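Local coordinates for protein mirolysin (Tannerella forsythia, PDB 6R7V) that is a zinc-dependent metallopeptidase of the pappalysin family, captured here as a latent zymogen and probably cleaving proteins once its prosegment is removed, at residues Leu163-Gln168 with Asp180-His185. The protein carries 1 engineered substitution. Sequence-based numbering, arbitrary orientation. Where two conformers were deposited one is given.
Sequences LLGYAQ and DGVVIH
Tyr-166, with chi1 near +60° (p), lays one ring face over Val-183 (chi1 t): CG2 of Val-183 sits 4.0 Å from the ring centroid, 27° off the normal, a CH-pi contact, and 3.6 Å from CZ of Tyr-166. They form a hydrogen-bonded antiparallel pair, Tyr-166 N to Val-183 O and Val-183 N to Tyr-166 O both measuring 2.9 Å. Strands 165-167 and 182-185 run at 177°, their axes 4.8 Å apart. Non-hydrogen-bonded pairs flank the central one, Gly-165 with Ile-184 and Ala-167 with Val-182, each with CA atoms 4.3 Å apart. At Gly-165 (phi/psi 178/169) a CB would clash, 3.0 Å from Val-183 O; at Gly-181 (139/-162) it would jam against the preceding carbonyl. His-185 N to Leu-164 O (2.9 Å) and Gln-168 N to Gly-181 O (3.1 Å) continue the pairing. Strand 182-185 also pairs in parallel with strand 152-157, making strand 165-167 the antiparallel edge strand that borders the active-site cleft in metzincins. Gly-165 is hydrogen-bonded through its backbone to Gly-7, next to zinc ligand Cys-6, consistent with a cysteine-switch prosegment along this edge. On the opposite face from Tyr-166, Ala-167 CB meets Val-182 CG1 at 3.6 Å and touches zinc-binding His-211. One water links Gln-168 NE2 (2.9 Å) to Asp-180 OD1 (2.7 Å); Gln-168 OE1 is hydrogen-bonded to Thr-179 OG1, and Asp-180 OD2 salt-bridges Arg-297.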
ATOM      1  N   LEU A 163      12.446   5.866  -7.665  1.00 26.64           N
ATOM      2  CA  LEU A 163      11.371   5.053  -7.094  1.00 23.57           C
ATOM      3  C   LEU A 163      11.181   5.179  -5.560  1.00 23.11           C
ATOM      4  O   LEU A 163      12.115   4.953  -4.793  1.00 22.95           O
ATOM      5  CB  LEU A 163      11.634   3.593  -7.473  1.00 23.17           C
ATOM      6  CG  LEU A 163      10.533   2.572  -7.188  1.00 25.94           C
ATOM      7  CD1 LEU A 163       9.268   2.896  -7.955  1.00 25.13           C
ATOM      8  CD2 LEU A 163      10.997   1.179  -7.577  1.00 27.98           C
ATOM      9  N   LEU A 164       9.949   5.482  -5.126  1.00 18.61           N
ATOM     10  CA  LEU A 164       9.644   5.595  -3.690  1.00 16.82           C
ATOM     11  C   LEU A 164       9.188   4.273  -3.084  1.00 17.73           C
ATOM     12  O   LEU A 164       9.392   4.046  -1.885  1.00 16.74           O
ATOM     13  CB  LEU A 164       8.549   6.647  -3.413  1.00 18.13           C
ATOM     14  CG  LEU A 164       8.822   8.104  -3.831  1.00 23.73           C
ATOM     15  CD1 LEU A 164       7.696   8.985  -3.381  1.00 24.50           C
ATOM     16  CD2 LEU A 164      10.120   8.628  -3.280  1.00 28.82           C
ATOM     17  N   GLY A 165       8.505   3.451  -3.871  1.00 15.99           N
ATOM     18  CA  GLY A 165       7.986   2.198  -3.347  1.00 15.67           C
ATOM     19  C   GLY A 165       7.202   1.446  -4.392  1.00 16.81           C
ATOM     20  O   GLY A 165       6.892   1.994  -5.464  1.00 16.06           O
ATOM     21  N   TYR A 166       6.879   0.186  -4.087  1.00 15.59           N
ATOM     22  CA  TYR A 166       6.026  -0.616  -4.952  1.00 15.03           C
ATOM     23  C   TYR A 166       5.379  -1.738  -4.151  1.00 17.90           C
ATOM     24  O   TYR A 166       5.890  -2.152  -3.107  1.00 18.10           O
ATOM     25  CB  TYR A 166       6.771  -1.154  -6.179  1.00 15.82           C
ATOM     26  CG  TYR A 166       7.814  -2.215  -5.918  1.00 17.61           C
ATOM     27  CD1 TYR A 166       7.513  -3.567  -6.066  1.00 18.10           C
ATOM     28  CD2 TYR A 166       9.134  -1.866  -5.636  1.00 18.37           C
ATOM     29  CE1 TYR A 166       8.485  -4.548  -5.882  1.00 18.07           C
ATOM     30  CE2 TYR A 166      10.116  -2.838  -5.473  1.00 18.47           C
ATOM     31  CZ  TYR A 166       9.791  -4.176  -5.624  1.00 19.83           C
ATOM     32  OH  TYR A 166      10.751  -5.142  -5.444  1.00 22.23           O
ATOM     33  N   ALA A 167       4.248  -2.226  -4.639  1.00 14.94           N
ATOM     34  CA  ALA A 167       3.506  -3.285  -3.982  1.00 14.54           C
ATOM     35  C   ALA A 167       3.176  -4.367  -4.959  1.00 18.53           C
ATOM     36  O   ALA A 167       3.073  -4.101  -6.162  1.00 22.46           O
ATOM     37  CB  ALA A 167       2.206  -2.712  -3.421  1.00 16.46           C
ATOM     38  N   GLN A 168       2.861  -5.546  -4.446  1.00 15.41           N
ATOM     39  CA  GLN A 168       2.353  -6.613  -5.277  1.00 16.35           C
ATOM     40  C   GLN A 168       0.834  -6.677  -5.049  1.00 16.89           C
ATOM     41  O   GLN A 168       0.383  -6.686  -3.908  1.00 17.40           O
ATOM     42  CB  GLN A 168       3.045  -7.962  -4.970  1.00 16.91           C
ATOM     43  CG  GLN A 168       2.626  -9.013  -5.992  1.00 17.93           C
ATOM     44  CD  GLN A 168       3.396 -10.291  -5.834  1.00 18.94           C
ATOM     45  OE1 GLN A 168       4.554 -10.368  -6.202  1.00 20.83           O
ATOM     46  NE2 GLN A 168       2.758 -11.305  -5.288  1.00 18.53           N
ATOM     47  N   ASP A 180       4.783 -11.544  -2.401  1.00 16.82           N
ATOM     48  CA  ASP A 180       3.685 -10.721  -1.942  1.00 15.75           C
ATOM     49  C   ASP A 180       4.141  -9.805  -0.799  1.00 17.03           C
ATOM     50  O   ASP A 180       4.927 -10.216   0.068  1.00 17.21           O
ATOM     51  CB  ASP A 180       2.485 -11.576  -1.505  1.00 16.38           C
ATOM     52  CG  ASP A 180       1.296 -10.726  -1.086  1.00 17.37           C
ATOM     53  OD1 ASP A 180       0.870  -9.864  -1.889  1.00 19.00           O
ATOM     54  OD2 ASP A 180       0.851 -10.874   0.050  1.00 19.84           O
ATOM     55  N   GLY A 181       3.725  -8.541  -0.848  1.00 14.62           N
ATOM     56  CA  GLY A 181       4.117  -7.566   0.150  1.00 15.06           C
ATOM     57  C   GLY A 181       4.427  -6.241  -0.480  1.00 14.84           C
ATOM     58  O   GLY A 181       3.998  -5.964  -1.627  1.00 14.26           O
ATOM     59  N   VAL A 182       5.150  -5.390   0.291  1.00 13.40           N
ATOM     60  CA  VAL A 182       5.443  -4.036  -0.183  0.56 13.22           C
ATOM     61  C   VAL A 182       6.883  -3.677   0.095  1.00 14.42           C
ATOM     62  O   VAL A 182       7.518  -4.210   1.025  1.00 14.25           O
ATOM     63  CB  VAL A 182       4.479  -2.938   0.357  0.56 17.05           C
ATOM     64  CG1 VAL A 182       3.008  -3.287   0.091  0.56 16.59           C
ATOM     65  CG2 VAL A 182       4.703  -2.656   1.837  0.56 16.63           C
ATOM     66  N   VAL A 183       7.440  -2.826  -0.785  1.00 13.54           N
ATOM     67  CA  VAL A 183       8.843  -2.398  -0.698  1.00 12.77           C
ATOM     68  C   VAL A 183       8.836  -0.880  -0.639  1.00 15.23           C
ATOM     69  O   VAL A 183       8.190  -0.229  -1.492  1.00 14.24           O
ATOM     70  CB  VAL A 183       9.669  -2.899  -1.910  1.00 15.08           C
ATOM     71  CG1 VAL A 183      11.136  -2.514  -1.760  1.00 15.14           C
ATOM     72  CG2 VAL A 183       9.558  -4.420  -2.089  1.00 15.27           C
ATOM     73  N   ILE A 184       9.561  -0.302   0.346  1.00 12.96           N
ATOM     74  CA  ILE A 184       9.605   1.139   0.507  1.00 12.24           C
ATOM     75  C   ILE A 184      11.039   1.643   0.507  1.00 14.92           C
ATOM     76  O   ILE A 184      11.899   1.052   1.166  1.00 14.99           O
ATOM     77  CB  ILE A 184       8.879   1.581   1.819  1.00 13.96           C
ATOM     78  CG1 ILE A 184       7.451   0.967   2.010  1.00 15.24           C
ATOM     79  CG2 ILE A 184       8.788   3.153   1.901  1.00 14.98           C
ATOM     80  CD1 ILE A 184       6.418   1.469   0.893  1.00 16.21           C
ATOM     81  N   HIS A 185      11.278   2.801  -0.122  1.00 14.25           N
ATOM     82  CA  HIS A 185      12.614   3.413  -0.097  1.00 14.76           C
ATOM     83  C   HIS A 185      12.909   3.829   1.324  1.00 17.05           C
ATOM     84  O   HIS A 185      12.070   4.465   1.966  1.00 15.59           O
ATOM     85  CB  HIS A 185      12.592   4.637  -1.016  1.00 15.87           C
ATOM     86  CG  HIS A 185      13.940   5.177  -1.363  1.00 18.52           C
ATOM     87  ND1 HIS A 185      14.821   5.602  -0.394  1.00 20.51           N
ATOM     88  CD2 HIS A 185      14.536   5.268  -2.572  1.00 21.23           C
ATOM     89  CE1 HIS A 185      15.917   5.976  -1.043  1.00 20.45           C
ATOM     90  NE2 HIS A 185      15.808   5.771  -2.351  1.00 20.95           N
TER
HETATM   91  O   HOH W   1       6.102  -5.423  -3.516  1.00 19.76           O
HETATM   92  O   HOH W   2       0.127 -10.791  -4.290  1.00 18.96           O